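Long-range contacts in CT021 (Chlamydia trachomatis serovar L2, PDB 6UXD), which is of unknown function but belongs to a family of the LolA/LolB clan, whose folds are built around a curved antiparallel sheet that can cradle lipid: residues Thr141-Leu147 with Lys199-His205; Gln29-Phe33 with Trp66-Phe70; Lys12-Arg17 with Glu179-Pro184; Ala16-Tyr21 with Phe33-Ser38. All blocks are in the same frame, centred on the assembly; numbering follows the deposited sequence.

Contact 1: residues Thr141-Leu147 with Lys199-His205; sequences TSLNGEL and KTIEMGH
Strand 142-144 runs antiparallel along the C-terminal half of strand 196-204, a short pairing whose axes approach to 4.6 Å at 168°. Leu143 and Met203 form the hydrogen-bonded pair at its centre, with Leu143 N to Met203 O at 2.8 Å and Met203 N to Leu143 O at 3.0 Å. Ser142 with Gly204 and Asn144 with Glu202 are the non-hydrogen-bonded pairs on either side of it. Thr141 O sits 3.2 Å from Gly204 CA, on the side where a beta carbon would stand.

On the face of Asn144, Asn144 ND2 gives a straight bond (177°) to the anti lone pair of Glu202 OE1, 2.8 Å away. That oxygen lies in the plane of the amide, while the carboxylate is turned well out of it. Glu202 reaches there on an extended chain, CG anti to the backbone N (chi1 -170°). Where the strands part after Gly145, Glu146 folds back and takes Lys199 NZ on the syn side of OE1, a 2.8 Å salt bridge. Past the end of the strand, Leu147 sets CD1 3.4 Å from Thr200 O and 3.7 Å from Met203 CG, on the face that carries Leu143 and Met203.

Strand 21-26 also pairs with strand 196-204. Both carboxylate oxygens of Glu202 have further partners there and on helix 66-69: OE1 accepts from Trp66 N, while OE2 is bonded to Tyr21 OH and Lys67 N.

Contact 2: residues Gln29-Phe33 with Trp66-Phe70; sequences QKFFF and WKNAF
Phe32 has the largest area buried here, and its ring is pressed against Phe70. Phe70 CD1 lies over one face of the Phe32 ring, displaced toward the rim and 3.6 Å from Phe32 CD2. The two rings are neither parallel nor perpendicular: their planes meet at 46°, with centroids 4.5 Å apart. Both side chains leave their backbones with CG anti to N, which brings the two rings together between strand and helix. At its edge the Phe32 ring also approaches Lys67 CA, 4.3 Å from Phe32 CE2, so it fits against the helix backbone as well as the aromatic side chain.

The contact is a helix-on-sheet packing without a hydrogen bond between its segments: the short helix that begins at Trp66, with Phe70, lies against strand 29-38, one of the antiparallel strands of this beta-rich fold. Trp66, second in buried area, crosses Lys30 at about a right angle. The far end of its indole takes the aliphatic part of the lysine, with Lys30 CB 3.9 Å from Trp66 CH2 and Lys30 CD 4.0 Å from Trp66 CZ2. The Lys30 chain bends at chi2 (-85°) and again at chi4, leading the ammonium away from the indole to Ser25 OG. Tyr21 brings its ring to Phe32 nearly parallel, and Val23 touches both Phe32 and Trp66 from strand 21-26.

Contact 3: residues Lys12-Arg17 with Glu179-Pro184; sequences KILTAR and ERLAFP
Stacking of like charges dominates one end of this contact, where the guanidinium of Arg17 lies flat on that of Arg180. Their centres are 3.9 Å apart and their planes 28° from parallel. Arg17 CD sits over the centre of the Arg180 group, and Arg17 NH1 comes within 3.0 Å of Arg180 NE, two donors with no bond between them. A bend at chi2 (75°) brings the Arg180 group across the straight Arg17 chain at about a right angle.

Apolar contacts come next. Ala182 CB packs on Ala16 CB at 3.8 Å and also meets Thr15 OG1 at 3.6 Å. Ile13 CD1 meets Phe183 CD1 at 4.3 Å and lies near Pro184 CD. Ala182 O, approached by Ile13 CD1 and Lys12 CG, is buried without a polar partner.

Water supplies the polar links between the segments. One molecule accepts from Lys12 NZ and donates to Leu181 O; a second accepts from the same NZ at 2.6 Å and donates to Thr15 OG1 and Glu179 O. Lys12 O accepts from both Thr15 N and Thr15 OG1, the hydroxyl at 2.7 Å and in the carbonyl plane.

The contact thus joins helix 9-13 and the residues that follow it to the loop before strand 186-189 through water, apolar contact and the stacked guanidinium groups, with no direct hydrogen bond across. The nearby carboxylate of Asp20 probably eases the repulsion within the arginine pair.

Contact 4: residues Ala16-Tyr21 with Phe33-Ser38; sequences ARPGDY and FLIRQS
Asp20 OD2 is gripped by the backbone N of Arg17, 2.7 Å away in a nearly straight bond that comes from above the carboxylate plane, and by a salt bridge to Arg180 NH1. The other oxygen, Asp20 OD1, is bonded to His205 ND1, so the buried carboxylate is held from several directions and is probably kept ionised by the arginine.

Asp20 closes a type II beta turn that starts at Arg17. Its third residue, Gly19, has a positive phi (90°), at which a side chain would jam against the carbonyl of Pro18. The turn docks on strand 29-38 by two backbone bonds at Ile35: Gly19 N donates to Ile35 O, and Ile35 N to Asp20 O, each 2.9 Å long. Beyond them Tyr21 and Leu34 form a non-hydrogen-bonded antiparallel pair, the start of the pairing between strands 21-26 and 29-38.

Ile35 has the largest area buried. Its two branches divide around the turn: Ile35 CG1, placed beside the backbone N (chi1 -56°), reaches Ala16 CB at 3.8 Å, while Ile35 CG2 lies against Arg17 O at 3.6 Å. Pro18 rests its ring across the strand farther along, Pro18 CG 3.8 Å from Ser38 N. Leu34 CD1 bends back to Asp20 O, 3.6 Å away.

Strand 43-50 pairs with the other edge of strand 29-38. Tyr21 in turn is backbone-bonded to Gly204, which carries the pairing on to strand 196-204.

Overall arrangement
Strand 29-38 serves both contact 2, the buried aromatic packing against helix 66-69, and contact 4, where the turn before strand 21-26 docks by backbone bonds. Contacts 1, 3 and 4 are each partly buried. Contact 1 is true strand pairing and contact 4 mixes pairing with a turn, whereas contact 3 has no direct hydrogen bond and joins helix 9-13 and the chain after it to a loop by water, apolar packing and stacked arginines. Two buried carboxylates tie the four together: Glu202 bridges contacts 1, 2 and 4, and Asp20 bridges contacts 1, 3 and 4.

Contact 1: residues Thr141-Leu147 with Lys199-His205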
# COMPACT_ATOMS: atom_id res chain seq x y z
N THR A 141 -14.89 9.88 1.01
CA THR A 141 -13.96 10.92 0.58
C THR A 141 -12.84 10.34 -0.29
O THR A 141 -12.32 9.26 0.03
CB THR A 141 -13.33 11.60 1.79
OG1 THR A 141 -14.36 12.08 2.65
CG2 THR A 141 -12.48 12.76 1.36
N SER A 142 -12.46 11.05 -1.37
CA SER A 142 -11.41 10.60 -2.26
C SER A 142 -10.55 11.77 -2.75
O SER A 142 -11.03 12.89 -2.95
CB SER A 142 -11.98 9.84 -3.47
OG SER A 142 -12.79 10.67 -4.32
N LEU A 143 -9.27 11.49 -2.94
CA LEU A 143 -8.32 12.41 -3.55
C LEU A 143 -7.62 11.66 -4.66
O LEU A 143 -6.88 10.71 -4.38
CB LEU A 143 -7.27 12.94 -2.57
CG LEU A 143 -7.68 13.80 -1.38
CD1 LEU A 143 -8.40 12.94 -0.36
CD2 LEU A 143 -6.42 14.41 -0.77
N ASN A 144 -7.79 12.10 -5.90
CA ASN A 144 -7.26 11.38 -7.05
C ASN A 144 -6.46 12.33 -7.91
O ASN A 144 -6.94 13.41 -8.27
CB ASN A 144 -8.42 10.73 -7.83
CG ASN A 144 -7.97 10.09 -9.13
OD1 ASN A 144 -7.36 10.75 -9.97
ND2 ASN A 144 -8.27 8.80 -9.31
N GLY A 145 -5.23 11.94 -8.25
CA GLY A 145 -4.42 12.75 -9.14
C GLY A 145 -2.95 12.77 -8.79
O GLY A 145 -2.36 11.74 -8.45
N GLU A 146 -2.34 13.96 -8.85
CA GLU A 146 -0.91 14.11 -8.58
C GLU A 146 -0.73 14.38 -7.08
O GLU A 146 -0.48 15.51 -6.63
CB GLU A 146 -0.31 15.23 -9.42
CG GLU A 146 -0.64 15.12 -10.87
CD GLU A 146 -0.48 13.72 -11.43
OE1 GLU A 146 0.60 13.11 -11.19
OE2 GLU A 146 -1.47 13.27 -12.11
N LEU A 147 -0.88 13.31 -6.30
CA LEU A 147 -0.92 13.46 -4.86
C LEU A 147 0.40 13.93 -4.25
O LEU A 147 0.38 14.45 -3.13
CB LEU A 147 -1.37 12.16 -4.21
CG LEU A 147 -2.69 11.55 -4.67
CD1 LEU A 147 -3.10 10.34 -3.78
CD2 LEU A 147 -3.80 12.59 -4.70
N LYS A 199 3.84 5.18 -7.24
CA LYS A 199 3.06 6.40 -7.16
C LYS A 199 1.69 6.09 -6.57
O LYS A 199 1.06 5.09 -6.93
CB LYS A 199 2.94 7.02 -8.56
CG LYS A 199 2.08 8.26 -8.70
CD LYS A 199 2.19 8.87 -10.11
CE LYS A 199 1.07 9.90 -10.39
NZ LYS A 199 1.11 10.44 -11.80
N THR A 200 1.24 6.93 -5.64
CA THR A 200 -0.12 6.80 -5.11
C THR A 200 -1.03 7.72 -5.91
O THR A 200 -0.86 8.94 -5.90
CB THR A 200 -0.18 7.16 -3.63
OG1 THR A 200 0.81 6.41 -2.92
CG2 THR A 200 -1.55 6.83 -3.07
N ILE A 201 -1.98 7.12 -6.63
CA ILE A 201 -2.80 7.89 -7.55
C ILE A 201 -4.16 8.24 -6.96
O ILE A 201 -4.81 9.17 -7.45
CB ILE A 201 -2.96 7.16 -8.90
CG1 ILE A 201 -3.70 5.82 -8.73
CG2 ILE A 201 -1.60 6.93 -9.50
CD1 ILE A 201 -3.85 5.03 -10.05
N GLU A 202 -4.59 7.54 -5.91
CA GLU A 202 -5.82 7.89 -5.23
C GLU A 202 -5.73 7.41 -3.79
O GLU A 202 -5.13 6.37 -3.53
CB GLU A 202 -7.04 7.26 -5.91
CG GLU A 202 -8.38 7.78 -5.39
CD GLU A 202 -9.58 7.19 -6.13
OE1 GLU A 202 -9.64 7.32 -7.36
OE2 GLU A 202 -10.47 6.58 -5.46
N MET A 203 -6.25 8.21 -2.86
CA MET A 203 -6.42 7.75 -1.49
C MET A 203 -7.65 8.43 -0.92
O MET A 203 -8.10 9.48 -1.41
CB MET A 203 -5.18 8.01 -0.61
CG MET A 203 -4.76 9.45 -0.57
SD MET A 203 -3.33 9.86 0.45
CE MET A 203 -1.99 8.86 -0.22
N GLY A 204 -8.22 7.81 0.12
CA GLY A 204 -9.37 8.38 0.77
C GLY A 204 -9.90 7.60 1.96
O GLY A 204 -9.15 6.91 2.68
N HIS A 205 -11.19 7.77 2.21
CA HIS A 205 -11.84 7.29 3.41
C HIS A 205 -13.20 6.71 3.05
O HIS A 205 -13.74 6.98 1.97
CB HIS A 205 -12.01 8.41 4.44
CG HIS A 205 -10.78 9.23 4.65
ND1 HIS A 205 -9.65 8.73 5.24
CD2 HIS A 205 -10.52 10.53 4.36
CE1 HIS A 205 -8.73 9.68 5.32
NE2 HIS A 205 -9.23 10.78 4.79

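Contact 2: residues Gln29-Phe33 with Trp66-Phe70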
# COMPACT_ATOMS: atom_id res chain seq x y z
N GLN A 29 1.26 -1.86 -13.21
CA GLN A 29 0.56 -2.53 -12.12
C GLN A 29 -0.16 -1.54 -11.21
O GLN A 29 0.35 -0.46 -10.90
CB GLN A 29 1.55 -3.35 -11.28
CG GLN A 29 2.01 -4.65 -11.90
CD GLN A 29 3.03 -5.38 -11.03
OE1 GLN A 29 3.82 -4.75 -10.32
NE2 GLN A 29 3.01 -6.70 -11.08
N LYS A 30 -1.34 -1.95 -10.73
CA LYS A 30 -2.15 -1.14 -9.83
C LYS A 30 -2.56 -2.00 -8.64
O LYS A 30 -3.08 -3.10 -8.83
CB LYS A 30 -3.41 -0.60 -10.52
CG LYS A 30 -3.13 0.22 -11.77
CD LYS A 30 -2.82 1.66 -11.47
CE LYS A 30 -2.53 2.41 -12.77
NZ LYS A 30 -1.16 2.09 -13.30
N PHE A 31 -2.37 -1.48 -7.43
CA PHE A 31 -2.69 -2.19 -6.19
C PHE A 31 -3.65 -1.36 -5.35
O PHE A 31 -3.38 -0.20 -5.04
CB PHE A 31 -1.41 -2.48 -5.42
CG PHE A 31 -0.37 -3.19 -6.24
CD1 PHE A 31 0.71 -2.50 -6.77
CD2 PHE A 31 -0.51 -4.54 -6.54
CE1 PHE A 31 1.65 -3.15 -7.56
CE2 PHE A 31 0.44 -5.20 -7.31
CZ PHE A 31 1.51 -4.50 -7.83
N PHE A 32 -4.78 -1.96 -4.96
CA PHE A 32 -5.79 -1.29 -4.15
C PHE A 32 -5.69 -1.81 -2.72
O PHE A 32 -5.95 -2.99 -2.47
CB PHE A 32 -7.17 -1.56 -4.74
CG PHE A 32 -8.28 -0.72 -4.15
CD1 PHE A 32 -8.84 -1.04 -2.92
CD2 PHE A 32 -8.80 0.35 -4.85
CE1 PHE A 32 -9.86 -0.28 -2.39
CE2 PHE A 32 -9.83 1.11 -4.32
CZ PHE A 32 -10.36 0.80 -3.10
N PHE A 33 -5.31 -0.92 -1.79
CA PHE A 33 -5.16 -1.25 -0.38
C PHE A 33 -6.35 -0.72 0.40
O PHE A 33 -6.73 0.44 0.24
CB PHE A 33 -3.89 -0.64 0.21
CG PHE A 33 -2.61 -1.21 -0.35
CD1 PHE A 33 -2.18 -0.85 -1.61
CD2 PHE A 33 -1.85 -2.08 0.41
CE1 PHE A 33 -1.00 -1.37 -2.13
CE2 PHE A 33 -0.68 -2.60 -0.09
CZ PHE A 33 -0.25 -2.24 -1.36
N TRP A 66 -11.56 5.50 -8.38
CA TRP A 66 -11.21 4.11 -8.09
C TRP A 66 -12.14 3.52 -7.05
O TRP A 66 -12.68 2.42 -7.24
CB TRP A 66 -9.76 4.01 -7.60
CG TRP A 66 -8.79 3.93 -8.73
CD1 TRP A 66 -8.20 4.97 -9.39
CD2 TRP A 66 -8.29 2.74 -9.34
NE1 TRP A 66 -7.37 4.50 -10.37
CE2 TRP A 66 -7.40 3.13 -10.36
CE3 TRP A 66 -8.50 1.37 -9.11
CZ2 TRP A 66 -6.73 2.20 -11.15
CZ3 TRP A 66 -7.83 0.45 -9.90
CH2 TRP A 66 -6.96 0.87 -10.91
N LYS A 67 -12.33 4.22 -5.94
CA LYS A 67 -13.19 3.70 -4.89
C LYS A 67 -14.57 3.36 -5.43
O LYS A 67 -15.07 2.25 -5.24
CB LYS A 67 -13.32 4.70 -3.73
CG LYS A 67 -14.47 4.36 -2.78
CD LYS A 67 -14.34 5.05 -1.45
CE LYS A 67 -14.42 6.56 -1.57
NZ LYS A 67 -15.73 6.99 -2.10
N ASN A 68 -15.19 4.31 -6.14
CA ASN A 68 -16.58 4.15 -6.55
C ASN A 68 -16.75 3.26 -7.79
O ASN A 68 -17.81 2.66 -7.97
CB ASN A 68 -17.23 5.51 -6.81
CG ASN A 68 -17.32 6.36 -5.56
OD1 ASN A 68 -17.06 5.89 -4.46
ND2 ASN A 68 -17.68 7.62 -5.74
N ALA A 69 -15.75 3.17 -8.65
CA ALA A 69 -15.85 2.26 -9.78
C ALA A 69 -15.34 0.85 -9.47
O ALA A 69 -15.45 -0.02 -10.34
CB ALA A 69 -15.08 2.82 -10.97
N PHE A 70 -14.80 0.61 -8.27
CA PHE A 70 -14.07 -0.63 -8.02
C PHE A 70 -14.95 -1.86 -8.25
O PHE A 70 -14.50 -2.84 -8.85
CB PHE A 70 -13.54 -0.64 -6.60
CG PHE A 70 -12.61 -1.78 -6.32
CD1 PHE A 70 -11.26 -1.66 -6.55
CD2 PHE A 70 -13.10 -2.98 -5.83
CE1 PHE A 70 -10.40 -2.70 -6.30
CE2 PHE A 70 -12.24 -4.03 -5.57
CZ PHE A 70 -10.89 -3.89 -5.80

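Contact 3: residues Lys12-Arg17 with Glu179-Pro184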
# COMPACT_ATOMS: atom_id res chain seq x y z
N LYS A 12 3.13 3.08 11.06
CA LYS A 12 2.46 4.17 10.37
C LYS A 12 1.11 3.72 9.82
O LYS A 12 0.10 4.42 9.98
CB LYS A 12 3.37 4.69 9.26
CG LYS A 12 2.80 5.82 8.49
CD LYS A 12 2.73 7.09 9.30
CE LYS A 12 2.25 8.24 8.36
NZ LYS A 12 1.61 9.33 9.16
N ILE A 13 1.07 2.55 9.20
CA ILE A 13 -0.19 2.07 8.63
C ILE A 13 -1.20 1.69 9.70
O ILE A 13 -2.41 1.74 9.45
CB ILE A 13 0.07 0.88 7.69
CG1 ILE A 13 1.16 1.23 6.65
CG2 ILE A 13 -1.22 0.43 7.05
CD1 ILE A 13 0.82 2.40 5.71
N LEU A 14 -0.74 1.29 10.90
CA LEU A 14 -1.70 0.98 11.95
C LEU A 14 -2.39 2.21 12.50
O LEU A 14 -3.33 2.05 13.28
CB LEU A 14 -1.04 0.23 13.12
CG LEU A 14 -0.59 -1.21 12.85
CD1 LEU A 14 -0.01 -1.81 14.13
CD2 LEU A 14 -1.71 -2.05 12.34
N THR A 15 -1.94 3.43 12.15
CA THR A 15 -2.70 4.63 12.49
C THR A 15 -3.90 4.84 11.56
O THR A 15 -4.78 5.64 11.88
CB THR A 15 -1.79 5.87 12.45
OG1 THR A 15 -1.49 6.24 11.10
CG2 THR A 15 -0.47 5.62 13.19
N ALA A 16 -3.98 4.14 10.43
CA ALA A 16 -5.13 4.30 9.55
C ALA A 16 -6.39 3.80 10.24
O ALA A 16 -6.34 3.11 11.25
CB ALA A 16 -4.93 3.55 8.24
N ARG A 17 -7.55 4.17 9.68
CA ARG A 17 -8.84 3.74 10.21
C ARG A 17 -9.58 2.87 9.21
O ARG A 17 -9.36 2.99 8.00
CB ARG A 17 -9.71 4.95 10.55
CG ARG A 17 -9.04 5.89 11.52
CD ARG A 17 -9.88 7.12 11.78
NE ARG A 17 -9.13 8.07 12.60
CZ ARG A 17 -9.46 9.35 12.75
NH1 ARG A 17 -10.53 9.85 12.13
NH2 ARG A 17 -8.71 10.13 13.51
N GLU A 179 -1.75 13.59 9.41
CA GLU A 179 -1.66 12.20 9.88
C GLU A 179 -2.92 11.40 9.61
O GLU A 179 -2.89 10.17 9.67
CB GLU A 179 -1.33 12.18 11.38
CG GLU A 179 0.10 12.68 11.65
CD GLU A 179 0.36 13.12 13.09
OE1 GLU A 179 -0.34 12.65 14.01
OE2 GLU A 179 1.27 13.95 13.28
N ARG A 180 -4.03 12.06 9.30
CA ARG A 180 -5.23 11.34 8.94
C ARG A 180 -5.06 10.60 7.62
O ARG A 180 -5.81 9.65 7.35
CB ARG A 180 -6.39 12.34 8.89
CG ARG A 180 -7.71 11.73 8.60
CD ARG A 180 -8.27 11.00 9.80
NE ARG A 180 -9.44 10.25 9.36
CZ ARG A 180 -9.40 9.03 8.85
NH1 ARG A 180 -8.23 8.37 8.74
NH2 ARG A 180 -10.54 8.46 8.46
N LEU A 181 -4.07 10.97 6.81
CA LEU A 181 -3.79 10.29 5.55
C LEU A 181 -2.56 9.41 5.78
O LEU A 181 -1.42 9.88 5.66
CB LEU A 181 -3.56 11.28 4.43
CG LEU A 181 -4.77 12.07 3.94
CD1 LEU A 181 -4.32 13.11 2.89
CD2 LEU A 181 -5.84 11.15 3.37
N ALA A 182 -2.79 8.13 6.07
CA ALA A 182 -1.74 7.28 6.61
C ALA A 182 -0.95 6.54 5.54
O ALA A 182 0.18 6.11 5.82
CB ALA A 182 -2.34 6.26 7.59
N PHE A 183 -1.49 6.39 4.33
CA PHE A 183 -0.76 5.74 3.26
C PHE A 183 0.26 6.67 2.61
O PHE A 183 0.09 7.89 2.61
CB PHE A 183 -1.70 5.23 2.19
CG PHE A 183 -2.52 4.05 2.61
CD1 PHE A 183 -2.00 2.78 2.53
CD2 PHE A 183 -3.82 4.22 3.03
CE1 PHE A 183 -2.76 1.69 2.88
CE2 PHE A 183 -4.59 3.14 3.38
CZ PHE A 183 -4.05 1.86 3.31
N PRO A 184 1.31 6.11 2.03
CA PRO A 184 2.32 6.96 1.40
C PRO A 184 1.78 7.67 0.17
O PRO A 184 0.85 7.20 -0.49
CB PRO A 184 3.43 5.96 1.03
CG PRO A 184 2.75 4.65 0.96
CD PRO A 184 1.64 4.68 1.95
O HOH W 1 0.74 10.95 7.06
O HOH W 2 -0.73 8.75 10.26
O HOH W 3 -5.44 8.13 10.86

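Contact 4: residues Ala16-Tyr21 with Phe33-Ser38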
# COMPACT_ATOMS: atom_id res chain seq x y z
N ALA A 16 -3.98 4.14 10.43
CA ALA A 16 -5.13 4.30 9.55
C ALA A 16 -6.39 3.80 10.24
O ALA A 16 -6.34 3.11 11.25
CB ALA A 16 -4.93 3.55 8.24
N ARG A 17 -7.55 4.17 9.68
CA ARG A 17 -8.84 3.74 10.21
C ARG A 17 -9.58 2.87 9.21
O ARG A 17 -9.36 2.99 8.00
CB ARG A 17 -9.71 4.95 10.55
CG ARG A 17 -9.04 5.89 11.52
CD ARG A 17 -9.88 7.12 11.78
NE ARG A 17 -9.13 8.07 12.60
CZ ARG A 17 -9.46 9.35 12.75
NH1 ARG A 17 -10.53 9.85 12.13
NH2 ARG A 17 -8.71 10.13 13.51
N PRO A 18 -10.48 1.99 9.68
CA PRO A 18 -11.31 1.22 8.75
C PRO A 18 -11.99 2.12 7.73
O PRO A 18 -12.49 3.19 8.05
CB PRO A 18 -12.34 0.56 9.67
CG PRO A 18 -11.59 0.36 10.95
CD PRO A 18 -10.70 1.58 11.08
N GLY A 19 -12.02 1.64 6.49
CA GLY A 19 -12.49 2.41 5.37
C GLY A 19 -11.42 3.22 4.66
O GLY A 19 -11.66 3.68 3.54
N ASP A 20 -10.26 3.43 5.28
CA ASP A 20 -9.16 4.12 4.62
C ASP A 20 -8.60 3.25 3.50
O ASP A 20 -8.45 2.04 3.65
CB ASP A 20 -8.06 4.45 5.61
CG ASP A 20 -8.46 5.53 6.57
OD1 ASP A 20 -9.56 6.08 6.39
OD2 ASP A 20 -7.68 5.83 7.50
N TYR A 21 -8.29 3.88 2.36
CA TYR A 21 -7.82 3.14 1.20
C TYR A 21 -6.78 3.97 0.45
O TYR A 21 -6.63 5.17 0.68
CB TYR A 21 -8.96 2.74 0.28
CG TYR A 21 -9.45 3.87 -0.58
CD1 TYR A 21 -9.01 4.02 -1.89
CD2 TYR A 21 -10.35 4.78 -0.08
CE1 TYR A 21 -9.47 5.09 -2.68
CE2 TYR A 21 -10.80 5.82 -0.83
CZ TYR A 21 -10.37 5.97 -2.13
OH TYR A 21 -10.86 7.03 -2.87
N PHE A 33 -5.31 -0.92 -1.79
CA PHE A 33 -5.16 -1.25 -0.38
C PHE A 33 -6.35 -0.72 0.40
O PHE A 33 -6.73 0.44 0.24
CB PHE A 33 -3.89 -0.64 0.21
CG PHE A 33 -2.61 -1.21 -0.35
CD1 PHE A 33 -2.18 -0.85 -1.61
CD2 PHE A 33 -1.85 -2.08 0.41
CE1 PHE A 33 -1.00 -1.37 -2.13
CE2 PHE A 33 -0.68 -2.60 -0.09
CZ PHE A 33 -0.25 -2.24 -1.36
N LEU A 34 -6.92 -1.56 1.27
CA LEU A 34 -8.10 -1.19 2.04
C LEU A 34 -7.95 -1.66 3.48
O LEU A 34 -7.63 -2.83 3.71
CB LEU A 34 -9.37 -1.81 1.44
CG LEU A 34 -10.64 -1.72 2.29
CD1 LEU A 34 -11.01 -0.27 2.57
CD2 LEU A 34 -11.81 -2.44 1.60
N ILE A 35 -8.16 -0.76 4.43
CA ILE A 35 -8.17 -1.10 5.84
C ILE A 35 -9.58 -1.56 6.19
O ILE A 35 -10.53 -0.79 6.07
CB ILE A 35 -7.78 0.10 6.72
CG1 ILE A 35 -6.41 0.68 6.32
CG2 ILE A 35 -7.89 -0.29 8.18
CD1 ILE A 35 -5.24 -0.27 6.44
N ARG A 36 -9.73 -2.80 6.64
CA ARG A 36 -11.07 -3.34 6.84
C ARG A 36 -11.54 -3.36 8.28
O ARG A 36 -12.73 -3.19 8.53
CB ARG A 36 -11.15 -4.75 6.27
CG ARG A 36 -11.04 -4.71 4.80
CD ARG A 36 -11.52 -5.95 4.18
NE ARG A 36 -12.86 -6.28 4.61
CZ ARG A 36 -13.51 -7.34 4.18
NH1 ARG A 36 -12.92 -8.15 3.31
NH2 ARG A 36 -14.74 -7.60 4.60
N GLN A 37 -10.63 -3.55 9.22
CA GLN A 37 -11.03 -3.70 10.60
C GLN A 37 -9.80 -3.45 11.44
O GLN A 37 -8.71 -3.88 11.06
CB GLN A 37 -11.59 -5.09 10.85
CG GLN A 37 -12.07 -5.33 12.24
CD GLN A 37 -12.84 -6.64 12.32
OE1 GLN A 37 -14.00 -6.71 11.91
NE2 GLN A 37 -12.17 -7.68 12.78
N SER A 38 -9.97 -2.74 12.55
CA SER A 38 -8.86 -2.41 13.43
C SER A 38 -9.31 -2.60 14.87
O SER A 38 -10.32 -2.02 15.30
CB SER A 38 -8.38 -0.97 13.21
OG SER A 38 -6.97 -0.91 13.16